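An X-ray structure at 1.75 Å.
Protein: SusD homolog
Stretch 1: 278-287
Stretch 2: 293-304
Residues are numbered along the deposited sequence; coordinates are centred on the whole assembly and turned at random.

Stretch 1, residues 278-287: RANRAFFTPI
Stretch 2 293-304: SQVAANDPSLVP

Two chain segments that share only one beta bridge can still satisfy many of their polar groups through isolated backbone bonds, side chains and water, as residues 278-287 and 293-304 of this SusD homolog illustrate. The segments run antiparallel, joined by a single beta bridge between Phe284 and Gln294 (CA-CA 4.5 Å). Extended backbone at Phe283 (phi/psi -130/137) and Phe284 (-124/143) faces Ser293 (-125/142) and Gln294 (-84/120). Two hydrogen bonds frame the bridge: Val295 N to Phe283 O, 3.1 Å, and Thr285 N to Ser293 O, 2.9 Å. Each acceptor also receives a CA-H contact, Gln294 CA to Phe283 O at 3.4 Å and Phe284 CA to Ser293 O at 3.3 Å.

Beside the bridge, side chains and water add to the backbone bonds. Thr285 (chi1 p) accepts Ser293 N through OG1 at 2.8 Å and donates OG1 to Pro286 O at 2.7 Å, so one hydroxyl serves both segments. Gln294, with chi1 and chi2 both t, reaches out to donate NE2 to Arg281 O at 2.8 Å; water 1 links its OE1 (2.8 Å) to Arg281 NH1 (3.0 Å). Water 2 accepts from Phe283 N at 3.0 Å and donates to Val295 O at 2.6 Å, bridging backbone groups that do not meet directly.

Farther along, Ala297 N donates to Ala279 O at 2.9 Å, while the type I turn Ala296-Asp299 closes through Asp299 N to Ala296 O, 3.0 Å. Asp299 OD1 then accepts both Ser301 N (2.8 Å) and Ser301 OG (2.6 Å), at the start of the 3-10 segment 300-302.

Apolar packing completes the contact. The CA-to-CB bond of Phe283 (chi1 m) points toward the second segment; Phe283 CE2 lies 3.8 Å from Ala297 CB and Phe283 CB 3.7 Å from Leu302 CD1. Leu302 (chi1 t, chi2 p) starts away, but its end returns to the contact.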

ATOM      1  N   ARG A 278      -8.114 -18.490  -0.314  1.00 28.38           N
ATOM      2  CA  ARG A 278      -8.589 -17.509   0.663  1.00 28.58           C
ATOM      3  C   ARG A 278     -10.117 -17.385   0.675  1.00 30.51           C
ATOM      4  O   ARG A 278     -10.712 -16.863   1.610  1.00 30.46           O
ATOM      5  CB  ARG A 278      -7.974 -16.131   0.380  1.00 27.10           C
ATOM      6  CG  ARG A 278      -6.462 -16.103   0.622  1.00 29.91           C
ATOM      7  CD  ARG A 278      -5.841 -14.825   0.007  1.00 24.01           C
ATOM      8  NE  ARG A 278      -5.653 -14.996  -1.439  1.00 23.84           N
ATOM      9  CZ  ARG A 278      -4.526 -14.777  -2.118  1.00 30.48           C
ATOM     10  NH1 ARG A 278      -3.467 -14.216  -1.543  1.00 28.50           N
ATOM     11  NH2 ARG A 278      -4.491 -15.063  -3.410  1.00 27.62           N
ATOM     12  N   ALA A 279     -10.744 -17.882  -0.378  1.00 29.75           N
ATOM     13  CA  ALA A 279     -12.212 -17.885  -0.482  1.00 29.50           C
ATOM     14  C   ALA A 279     -12.868 -18.617   0.701  1.00 29.22           C
ATOM     15  O   ALA A 279     -13.955 -18.251   1.162  1.00 31.06           O
ATOM     16  CB  ALA A 279     -12.690 -18.525  -1.814  1.00 27.89           C
ATOM     17  N   ASN A 280     -12.212 -19.669   1.167  1.00 28.85           N
ATOM     18  CA  ASN A 280     -12.769 -20.499   2.185  1.00 29.46           C
ATOM     19  C   ASN A 280     -12.136 -20.286   3.525  1.00 29.85           C
ATOM     20  O   ASN A 280     -12.414 -20.989   4.475  1.00 31.55           O
ATOM     21  CB  ASN A 280     -12.513 -21.944   1.818  1.00 30.84           C
ATOM     22  CG  ASN A 280     -13.397 -22.882   2.573  1.00 40.90           C
ATOM     23  OD1 ASN A 280     -14.565 -22.565   2.848  1.00 50.70           O
ATOM     24  ND2 ASN A 280     -12.861 -24.039   2.934  1.00 39.01           N
ATOM     25  N   ARG A 281     -11.303 -19.274   3.608  1.00 30.46           N
ATOM     26  CA  ARG A 281     -10.503 -19.130   4.796  1.00 30.73           C
ATOM     27  C   ARG A 281     -10.337 -17.750   5.399  1.00 28.98           C
ATOM     28  O   ARG A 281     -10.099 -17.635   6.599  1.00 29.09           O
ATOM     29  CB  ARG A 281      -9.147 -19.757   4.473  1.00 29.53           C
ATOM     30  CG  ARG A 281      -8.244 -19.825   5.597  1.00 35.30           C
ATOM     31  CD  ARG A 281      -7.155 -20.831   5.375  1.00 28.22           C
ATOM     32  NE  ARG A 281      -6.188 -20.734   6.468  1.00 33.61           N
ATOM     33  CZ  ARG A 281      -6.368 -21.225   7.691  1.00 28.27           C
ATOM     34  NH1 ARG A 281      -7.484 -21.849   7.991  1.00 26.43           N
ATOM     35  NH2 ARG A 281      -5.451 -21.052   8.618  1.00 31.12           N
ATOM     36  N   ALA A 282     -10.558 -16.705   4.589  1.00 28.65           N
ATOM     37  CA  ALA A 282     -10.285 -15.331   4.993  1.00 28.72           C
ATOM     38  C   ALA A 282     -11.508 -14.476   5.364  1.00 27.21           C
ATOM     39  O   ALA A 282     -11.444 -13.258   5.390  1.00 28.67           O
ATOM     40  CB  ALA A 282      -9.493 -14.625   3.892  1.00 27.60           C
ATOM     41  N   PHE A 283     -12.602 -15.134   5.649  1.00 25.91           N
ATOM     42  CA  PHE A 283     -13.872 -14.469   6.006  1.00 26.39           C
ATOM     43  C   PHE A 283     -14.518 -15.000   7.258  1.00 27.15           C
ATOM     44  O   PHE A 283     -14.569 -16.196   7.493  1.00 28.39           O
ATOM     45  CB  PHE A 283     -14.882 -14.546   4.843  1.00 25.16           C
ATOM     46  CG  PHE A 283     -14.427 -13.839   3.610  1.00 27.86           C
ATOM     47  CD1 PHE A 283     -14.436 -12.461   3.549  1.00 27.76           C
ATOM     48  CD2 PHE A 283     -14.018 -14.539   2.503  1.00 30.24           C
ATOM     49  CE1 PHE A 283     -14.001 -11.799   2.417  1.00 30.52           C
ATOM     50  CE2 PHE A 283     -13.590 -13.881   1.363  1.00 33.59           C
ATOM     51  CZ  PHE A 283     -13.594 -12.507   1.314  1.00 29.26           C
ATOM     52  N   PHE A 284     -15.008 -14.059   8.063  1.00 27.91           N
ATOM     53  CA  PHE A 284     -15.719 -14.315   9.290  1.00 27.41           C
ATOM     54  C   PHE A 284     -17.099 -13.653   9.262  1.00 28.21           C
ATOM     55  O   PHE A 284     -17.309 -12.548   8.762  1.00 30.32           O
ATOM     56  CB  PHE A 284     -15.004 -13.809  10.558  1.00 29.21           C
ATOM     57  CG  PHE A 284     -13.572 -14.268  10.718  1.00 30.60           C
ATOM     58  CD1 PHE A 284     -13.142 -15.501  10.258  1.00 31.18           C
ATOM     59  CD2 PHE A 284     -12.675 -13.469  11.439  1.00 33.68           C
ATOM     60  CE1 PHE A 284     -11.822 -15.915  10.452  1.00 29.54           C
ATOM     61  CE2 PHE A 284     -11.365 -13.870  11.645  1.00 30.78           C
ATOM     62  CZ  PHE A 284     -10.934 -15.102  11.144  1.00 28.38           C
ATOM     63  N   THR A 285     -18.040 -14.377   9.840  1.00 28.46           N
ATOM     64  CA  THR A 285     -19.408 -13.885   9.937  1.00 27.31           C
ATOM     65  C   THR A 285     -19.516 -12.766  10.967  1.00 29.70           C
ATOM     66  O   THR A 285     -18.573 -12.476  11.721  1.00 29.95           O
ATOM     67  CB  THR A 285     -20.377 -15.000  10.448  1.00 26.98           C
ATOM     68  OG1 THR A 285     -20.042 -15.326  11.813  1.00 25.86           O
ATOM     69  CG2 THR A 285     -20.332 -16.266   9.552  1.00 28.87           C
ATOM     70  N   PRO A 286     -20.678 -12.107  10.989  1.00 31.73           N
ATOM     71  CA  PRO A 286     -20.957 -11.217  12.101  1.00 32.23           C
ATOM     72  C   PRO A 286     -21.019 -12.057  13.374  1.00 31.56           C
ATOM     73  O   PRO A 286     -21.035 -13.291  13.322  1.00 32.24           O
ATOM     74  CB  PRO A 286     -22.352 -10.654  11.781  1.00 31.64           C
ATOM     75  CG  PRO A 286     -22.670 -11.055  10.396  1.00 33.76           C
ATOM     76  CD  PRO A 286     -21.777 -12.174  10.006  1.00 30.80           C
ATOM     77  N   ILE A 287     -21.020 -11.385  14.509  1.00 32.34           N
ATOM     78  CA  ILE A 287     -21.106 -12.071  15.790  1.00 32.08           C
ATOM     79  C   ILE A 287     -22.537 -12.552  15.975  1.00 31.56           C
ATOM     80  O   ILE A 287     -23.481 -11.798  15.797  1.00 31.53           O
ATOM     81  CB  ILE A 287     -20.723 -11.160  16.983  1.00 32.83           C
ATOM     82  CG1 ILE A 287     -19.283 -10.641  16.839  1.00 34.80           C
ATOM     83  CG2 ILE A 287     -20.910 -11.939  18.287  1.00 34.95           C
ATOM     84  CD1 ILE A 287     -18.970  -9.336  17.628  1.00 30.49           C
ATOM     85  N   SER A 293     -18.078 -16.988  13.017  1.00 29.70           N
ATOM     86  CA  SER A 293     -17.699 -18.238  12.387  1.00 28.74           C
ATOM     87  C   SER A 293     -16.911 -17.979  11.128  1.00 27.83           C
ATOM     88  O   SER A 293     -17.198 -17.048  10.395  1.00 26.95           O
ATOM     89  CB  SER A 293     -18.935 -19.049  12.029  1.00 28.43           C
ATOM     90  OG  SER A 293     -19.666 -19.367  13.191  1.00 26.36           O
ATOM     91  N   GLN A 294     -15.913 -18.817  10.899  1.00 28.22           N
ATOM     92  CA  GLN A 294     -15.091 -18.737   9.686  1.00 28.59           C
ATOM     93  C   GLN A 294     -15.871 -19.506   8.626  1.00 28.44           C
ATOM     94  O   GLN A 294     -16.160 -20.690   8.798  1.00 29.25           O
ATOM     95  CB  GLN A 294     -13.733 -19.361   9.955  1.00 29.13           C
ATOM     96  CG  GLN A 294     -12.748 -19.330   8.833  1.00 27.40           C
ATOM     97  CD  GLN A 294     -11.472 -20.050   9.202  1.00 26.94           C
ATOM     98  OE1 GLN A 294     -11.483 -20.945  10.036  1.00 29.31           O
ATOM     99  NE2 GLN A 294     -10.359 -19.663   8.579  1.00 27.15           N
ATOM    100  N   VAL A 295     -16.216 -18.804   7.550  1.00 29.96           N
ATOM    101  CA  VAL A 295     -17.068 -19.331   6.474  1.00 28.89           C
ATOM    102  C   VAL A 295     -16.584 -18.991   5.065  1.00 29.75           C
ATOM    103  O   VAL A 295     -15.746 -18.133   4.867  1.00 29.41           O
ATOM    104  CB  VAL A 295     -18.548 -18.841   6.640  1.00 28.13           C
ATOM    105  CG1 VAL A 295     -19.180 -19.318   7.985  1.00 21.63           C
ATOM    106  CG2 VAL A 295     -18.641 -17.324   6.522  1.00 26.25           C
ATOM    107  N   ALA A 296     -17.089 -19.749   4.096  1.00 29.85           N
ATOM    108  CA  ALA A 296     -16.769 -19.523   2.680  1.00 28.53           C
ATOM    109  C   ALA A 296     -17.432 -18.237   2.230  1.00 28.31           C
ATOM    110  O   ALA A 296     -18.439 -17.821   2.787  1.00 27.29           O
ATOM    111  CB  ALA A 296     -17.214 -20.700   1.792  1.00 28.38           C
ATOM    112  N   ALA A 297     -16.799 -17.619   1.249  1.00 27.38           N
ATOM    113  CA  ALA A 297     -17.257 -16.358   0.676  1.00 27.42           C
ATOM    114  C   ALA A 297     -18.700 -16.434   0.158  1.00 28.99           C
ATOM    115  O   ALA A 297     -19.381 -15.419   0.102  1.00 29.78           O
ATOM    116  CB  ALA A 297     -16.301 -15.866  -0.429  1.00 27.42           C
ATOM    117  N   ASN A 298     -19.166 -17.641  -0.158  1.00 28.25           N
ATOM    118  CA  ASN A 298     -20.524 -17.825  -0.701  1.00 29.05           C
ATOM    119  C   ASN A 298     -21.537 -18.384   0.288  1.00 30.31           C
ATOM    120  O   ASN A 298     -22.661 -18.725  -0.052  1.00 30.92           O
ATOM    121  CB  ASN A 298     -20.499 -18.671  -1.968  1.00 29.53           C
ATOM    122  CG  ASN A 298     -20.016 -20.062  -1.728  1.00 30.06           C
ATOM    123  OD1 ASN A 298     -19.352 -20.336  -0.741  1.00 32.78           O
ATOM    124  ND2 ASN A 298     -20.282 -20.944  -2.675  1.00 37.56           N
ATOM    125  N   ASP A 299     -21.122 -18.438   1.532  1.00 30.18           N
ATOM    126  CA  ASP A 299     -22.001 -18.845   2.610  1.00 29.06           C
ATOM    127  C   ASP A 299     -22.869 -17.630   2.976  1.00 30.28           C
ATOM    128  O   ASP A 299     -22.357 -16.562   3.321  1.00 30.69           O
ATOM    129  CB  ASP A 299     -21.152 -19.287   3.803  1.00 28.89           C
ATOM    130  CG  ASP A 299     -21.968 -19.826   4.945  1.00 33.17           C
ATOM    131  OD1 ASP A 299     -23.077 -19.327   5.252  1.00 27.35           O
ATOM    132  OD2 ASP A 299     -21.450 -20.744   5.589  1.00 26.90           O
ATOM    133  N   PRO A 300     -24.200 -17.778   2.901  1.00 31.43           N
ATOM    134  CA  PRO A 300     -24.998 -16.584   3.183  1.00 30.74           C
ATOM    135  C   PRO A 300     -24.839 -16.063   4.593  1.00 30.11           C
ATOM    136  O   PRO A 300     -25.151 -14.914   4.855  1.00 30.46           O
ATOM    137  CB  PRO A 300     -26.445 -17.051   2.929  1.00 31.26           C
ATOM    138  CG  PRO A 300     -26.399 -18.511   2.926  1.00 33.91           C
ATOM    139  CD  PRO A 300     -25.035 -18.877   2.408  1.00 31.21           C
ATOM    140  N   SER A 301     -24.340 -16.893   5.498  1.00 29.83           N
ATOM    141  CA  SER A 301     -24.162 -16.436   6.891  1.00 29.99           C
ATOM    142  C   SER A 301     -23.036 -15.430   7.040  1.00 28.83           C
ATOM    143  O   SER A 301     -22.888 -14.803   8.088  1.00 28.30           O
ATOM    144  CB  SER A 301     -23.957 -17.587   7.861  1.00 29.81           C
ATOM    145  OG  SER A 301     -22.768 -18.301   7.641  1.00 32.65           O
ATOM    146  N   LEU A 302     -22.248 -15.262   5.989  1.00 29.41           N
ATOM    147  CA  LEU A 302     -21.177 -14.271   6.013  1.00 29.27           C
ATOM    148  C   LEU A 302     -21.737 -12.868   6.013  1.00 29.95           C
ATOM    149  O   LEU A 302     -21.160 -11.936   6.566  1.00 30.82           O
ATOM    150  CB  LEU A 302     -20.252 -14.434   4.803  1.00 29.96           C
ATOM    151  CG  LEU A 302     -19.169 -13.365   4.619  1.00 27.49           C
ATOM    152  CD1 LEU A 302     -18.233 -13.317   5.863  1.00 28.64           C
ATOM    153  CD2 LEU A 302     -18.396 -13.639   3.330  1.00 21.61           C
ATOM    154  N   VAL A 303     -22.890 -12.735   5.379  1.00 29.89           N
ATOM    155  CA  VAL A 303     -23.525 -11.431   5.212  1.00 28.91           C
ATOM    156  C   VAL A 303     -22.490 -10.414   4.666  1.00 31.02           C
ATOM    157  O   VAL A 303     -22.152  -9.405   5.315  1.00 28.99           O
ATOM    158  CB  VAL A 303     -24.192 -10.926   6.521  1.00 29.14           C
ATOM    159  CG1 VAL A 303     -25.074  -9.678   6.231  1.00 32.15           C
ATOM    160  CG2 VAL A 303     -25.022 -12.034   7.185  1.00 28.20           C
ATOM    161  N   PRO A 304     -21.975 -10.672   3.451  1.00 30.91           N
ATOM    162  CA  PRO A 304     -21.049  -9.680   2.897  1.00 29.85           C
ATOM    163  C   PRO A 304     -21.761  -8.388   2.563  1.00 29.66           C
ATOM    164  O   PRO A 304     -22.989  -8.342   2.374  1.00 28.88           O
ATOM    165  CB  PRO A 304     -20.491 -10.378   1.642  1.00 30.69           C
ATOM    166  CG  PRO A 304     -21.626 -11.299   1.201  1.00 27.71           C
ATOM    167  CD  PRO A 304     -22.319 -11.729   2.487  1.00 29.63           C
TER
HETATM  168  O   HOH W   1      -9.049 -22.237  10.566  1.00 25.93           O
HETATM  169  O   HOH W   2     -13.296 -18.067   5.852  1.00 25.45           O
HETATM  170  O   HOH W   3     -21.417 -17.379  14.096  1.00 33.98           O